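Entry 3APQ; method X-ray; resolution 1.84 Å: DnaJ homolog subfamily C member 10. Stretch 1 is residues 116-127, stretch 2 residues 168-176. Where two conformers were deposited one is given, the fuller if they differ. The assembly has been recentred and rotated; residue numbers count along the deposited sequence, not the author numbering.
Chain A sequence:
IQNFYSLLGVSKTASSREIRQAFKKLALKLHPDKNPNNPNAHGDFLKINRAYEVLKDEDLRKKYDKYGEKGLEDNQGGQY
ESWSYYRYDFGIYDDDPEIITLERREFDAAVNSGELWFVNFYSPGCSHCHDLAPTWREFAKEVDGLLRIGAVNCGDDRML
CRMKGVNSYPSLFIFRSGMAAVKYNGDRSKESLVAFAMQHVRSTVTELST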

# COMPACT_ATOMS: atom_id res chain seq x y z
N LEU A 116 10.69 14.18 8.46
CA LEU A 116 11.59 13.45 7.57
C LEU A 116 10.97 12.06 7.24
O LEU A 116 10.68 11.30 8.16
N TRP A 117 10.74 11.78 5.97
CA TRP A 117 10.12 10.50 5.55
C TRP A 117 11.05 9.75 4.62
O TRP A 117 11.59 10.34 3.64
N PHE A 118 11.20 8.45 4.82
CA PHE A 118 11.98 7.63 3.92
C PHE A 118 11.00 6.58 3.41
O PHE A 118 10.43 5.81 4.21
N VAL A 119 10.75 6.64 2.10
CA VAL A 119 9.66 5.91 1.46
C VAL A 119 10.18 4.90 0.40
O VAL A 119 11.02 5.23 -0.44
N ASN A 120 9.65 3.69 0.50
CA ASN A 120 9.93 2.60 -0.41
C ASN A 120 8.78 2.55 -1.41
O ASN A 120 7.64 2.21 -1.01
N PHE A 121 9.08 2.92 -2.65
CA PHE A 121 8.14 2.84 -3.78
C PHE A 121 8.32 1.47 -4.42
O PHE A 121 9.40 1.15 -4.96
N TYR A 122 7.30 0.65 -4.32
CA TYR A 122 7.39 -0.74 -4.82
C TYR A 122 6.24 -1.03 -5.79
O TYR A 122 5.37 -0.19 -6.02
N SER A 123 6.24 -2.22 -6.41
CA SER A 123 5.19 -2.58 -7.33
C SER A 123 4.91 -4.07 -7.13
O SER A 123 5.82 -4.81 -6.76
N PRO A 124 3.64 -4.50 -7.33
CA PRO A 124 3.33 -5.92 -7.21
C PRO A 124 4.12 -6.72 -8.30
O PRO A 124 4.46 -6.16 -9.35
N GLY A 125 4.43 -7.98 -8.05
CA GLY A 125 5.10 -8.77 -9.07
C GLY A 125 6.58 -8.42 -9.23
O GLY A 125 7.16 -8.63 -10.30
N CYS A 126 7.20 -7.86 -8.21
CA CYS A 126 8.55 -7.32 -8.35
C CYS A 126 9.45 -8.11 -7.43
O CYS A 126 9.30 -8.06 -6.18
N SER A 127 10.33 -8.91 -8.03
CA SER A 127 11.20 -9.83 -7.28
C SER A 127 12.16 -9.06 -6.39
O SER A 127 12.40 -9.47 -5.26
N SER A 168 11.08 2.45 -11.94
CA SER A 168 11.65 1.13 -11.73
C SER A 168 11.56 0.89 -10.21
O SER A 168 11.37 1.85 -9.45
N TYR A 169 11.60 -0.38 -9.80
CA TYR A 169 11.24 -0.73 -8.42
C TYR A 169 12.24 -1.73 -7.88
O TYR A 169 12.77 -2.54 -8.63
N PRO A 170 12.50 -1.70 -6.58
CA PRO A 170 12.03 -0.67 -5.64
C PRO A 170 12.78 0.63 -5.85
O PRO A 170 13.92 0.61 -6.35
N SER A 171 12.16 1.75 -5.51
CA SER A 171 12.85 3.05 -5.51
C SER A 171 12.69 3.66 -4.13
O SER A 171 11.58 3.76 -3.62
N LEU A 172 13.81 3.97 -3.50
CA LEU A 172 13.75 4.45 -2.12
C LEU A 172 14.20 5.91 -2.09
O LEU A 172 15.30 6.24 -2.55
N PHE A 173 13.35 6.78 -1.56
CA PHE A 173 13.63 8.22 -1.57
C PHE A 173 13.39 8.77 -0.20
O PHE A 173 12.40 8.40 0.47
N ILE A 174 14.24 9.70 0.21
CA ILE A 174 13.99 10.38 1.47
C ILE A 174 13.49 11.82 1.19
O ILE A 174 13.96 12.50 0.24
N PHE A 175 12.48 12.25 1.95
CA PHE A 175 11.78 13.52 1.67
C PHE A 175 11.71 14.36 2.94
O PHE A 175 11.51 13.83 4.06
N ARG A 176 11.82 15.67 2.80
CA ARG A 176 11.39 16.57 3.87
C ARG A 176 10.94 17.89 3.24
O ARG A 176 11.69 18.48 2.44

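Residues 117-122 and 171-175 run antiparallel as neighbouring strands, and the backbone N and O atoms of alternate residues are satisfied in reciprocal pairs. Trp-117 N donates to Phe-175 O (2.9 Å) and Phe-175 N returns a bond to Trp-117 O (2.7 Å). Val-119 N reaches Phe-173 O at 2.9 Å, answered by Phe-173 N to Val-119 O at 3.0 Å; Phe-121 N meets Ser-171 O at 2.8 Å, and Ser-171 N meets Phe-121 O at 2.9 Å. Several of these carbonyls also receive a CA-H contact, as from Ile-174 CA to Trp-117 O at 3.2 Å. These pairings satisfy the N and O of Trp-117, Val-119, Phe-121, Ser-171, Phe-173 and Phe-175 within the contact; the residues between them form non-hydrogen-bonded pairs across it.

One face carries Trp-117, Val-119, Phe-121, Ser-171, Phe-173 and Phe-175. The three phenylalanines all adopt m at chi1. Phe-121 reaches diagonally to both aromatic neighbours, its CD2 lying 4.0 Å from Phe-173 CD2 and its CE2 3.8 Å from Phe-175 CE2; the latter contact is edge to edge. Val-119 (t) is compact enough to sit beside the Phe-175 ring edge, with CB 4.1 Å from Phe-175 CE2. Trp-117 (m) starts on this face, but its indole leads away from the partner strand. The small Ser-171 (m) turns its hydroxyl back along its own stretch, where OG donates to Ser-168 O at 2.9 Å, so this polar group is satisfied locally.

The other face holds Phe-118, Asn-120, Leu-172 and Ile-174. Phe-118 (t) spans two aliphatic neighbours, CE2 to Leu-172 CB at 3.8 Å and CD2 to Ile-174 CB at 3.9 Å. Leu-116 (t, p) extends this packing, its CD1 3.5 Å from Ile-174 CG1 and also over one face of the Arg-176 guanidinium. Asn-120 (t) is the exception to the neat polar accounting: OD1 is buried against carbon, 3.4 Å from Leu-172 CD2 and 3.6 Å from Pro-170 CB, and has no polar partner in the model.

Beyond the paired strands, Tyr-169 (m) points toward the first stretch. Ser-123 CB lies 3.7 Å from the centroid of the Tyr-169 ring, nearly along its normal, a CH-pi contact suited to a short side chain; Ser-123 OG is hydrogen-bonded elsewhere in the structure. Cys-126 (t) also points inward, its SG 3.8 Å from Tyr-169 CB and 4.3 Å from Pro-170 CD, next to the cis peptide before Pro-170. Cys-126 is covalently bonded to a group elsewhere in the structure.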

# COMPACT_ATOMS: atom_id res chain seq x y z
CB LEU A 116 12.95 13.28 8.24
CG LEU A 116 13.98 12.41 7.50
CD1 LEU A 116 14.31 13.10 6.19
CD2 LEU A 116 15.24 12.17 8.27
CB TRP A 117 8.84 10.78 4.78
CG TRP A 117 7.66 11.00 5.65
CD1 TRP A 117 7.21 12.20 6.18
CD2 TRP A 117 6.71 10.00 6.08
NE1 TRP A 117 6.03 11.99 6.89
CE2 TRP A 117 5.72 10.66 6.87
CE3 TRP A 117 6.62 8.62 5.89
CZ2 TRP A 117 4.63 9.97 7.45
CZ3 TRP A 117 5.53 7.94 6.47
CH2 TRP A 117 4.57 8.62 7.26
CB PHE A 118 13.08 6.99 4.76
CG PHE A 118 14.13 6.23 3.96
CD1 PHE A 118 15.03 5.44 4.65
CD2 PHE A 118 14.30 6.38 2.55
CE1 PHE A 118 16.07 4.76 3.97
CE2 PHE A 118 15.30 5.70 1.88
CZ PHE A 118 16.20 4.88 2.58
CB VAL A 119 8.68 6.90 0.79
CG1 VAL A 119 7.52 6.14 0.06
CG2 VAL A 119 8.14 7.86 1.86
CB ASN A 120 9.98 1.29 0.38
CG ASN A 120 10.10 0.07 -0.50
OD1 ASN A 120 10.20 0.16 -1.72
ND2 ASN A 120 10.15 -1.10 0.13
CB PHE A 121 8.40 3.92 -4.85
CG PHE A 121 8.08 5.31 -4.39
CD1 PHE A 121 6.86 5.89 -4.70
CD2 PHE A 121 9.03 6.06 -3.70
CE1 PHE A 121 6.57 7.19 -4.27
CE2 PHE A 121 8.75 7.36 -3.25
CZ PHE A 121 7.52 7.91 -3.55
CB TYR A 122 7.43 -1.71 -3.60
CG TYR A 122 6.15 -1.73 -2.78
CD1 TYR A 122 5.18 -2.67 -3.07
CD2 TYR A 122 5.89 -0.83 -1.73
CE1 TYR A 122 3.98 -2.73 -2.40
CE2 TYR A 122 4.60 -0.90 -1.02
CZ TYR A 122 3.69 -1.87 -1.37
OH TYR A 122 2.44 -2.08 -0.75
CB SER A 123 5.60 -2.26 -8.77
OG SER A 123 4.65 -2.70 -9.71
CB PRO A 124 1.80 -5.98 -7.47
CG PRO A 124 1.46 -4.71 -8.18
CD PRO A 124 2.41 -3.70 -7.51
CB CYS A 126 8.53 -5.84 -7.99
SG CYS A 126 10.12 -5.00 -7.69
CB SER A 127 11.97 -10.77 -8.23
OG SER A 127 12.70 -11.74 -7.52
CB SER A 168 13.06 1.07 -12.25
OG SER A 168 13.89 1.89 -11.45
CB TYR A 169 9.82 -1.32 -8.41
CG TYR A 169 8.89 -0.52 -9.27
CD1 TYR A 169 8.24 0.61 -8.77
CD2 TYR A 169 8.70 -0.87 -10.60
CE1 TYR A 169 7.38 1.34 -9.58
CE2 TYR A 169 7.87 -0.14 -11.41
CZ TYR A 169 7.21 0.97 -10.89
OH TYR A 169 6.40 1.70 -11.75
CB PRO A 170 12.39 -1.26 -4.25
CG PRO A 170 13.59 -2.15 -4.56
CD PRO A 170 13.37 -2.71 -5.95
CB SER A 171 12.31 3.97 -6.62
OG SER A 171 12.94 3.60 -7.82
CB LEU A 172 14.63 3.62 -1.17
CG LEU A 172 14.66 2.06 -1.19
CD1 LEU A 172 15.35 1.40 -0.01
CD2 LEU A 172 13.38 1.35 -1.47
CB PHE A 173 12.68 8.94 -2.50
CG PHE A 173 13.03 8.85 -3.97
CD1 PHE A 173 13.94 9.77 -4.54
CD2 PHE A 173 12.44 7.89 -4.79
CE1 PHE A 173 14.26 9.72 -5.93
CE2 PHE A 173 12.75 7.84 -6.17
CZ PHE A 173 13.66 8.75 -6.73
CB ILE A 174 15.20 10.22 2.38
CG1 ILE A 174 14.86 10.56 3.82
CG2 ILE A 174 16.38 11.02 1.88
CD1 ILE A 174 15.78 9.86 4.85
CB PHE A 175 10.30 13.28 1.26
CG PHE A 175 10.10 12.50 -0.00
CD1 PHE A 175 10.00 13.16 -1.23
CD2 PHE A 175 9.99 11.09 0.04
CE1 PHE A 175 9.79 12.45 -2.45
CE2 PHE A 175 9.79 10.37 -1.16
CZ PHE A 175 9.72 11.06 -2.42
CB ARG A 176 12.49 16.80 4.90
CG ARG A 176 11.96 17.45 6.21
CD ARG A 176 12.96 18.38 6.85
NE ARG A 176 14.34 18.07 6.47
CZ ARG A 176 15.18 17.33 7.19
NH1 ARG A 176 14.80 16.78 8.36
NH2 ARG A 176 16.42 17.11 6.73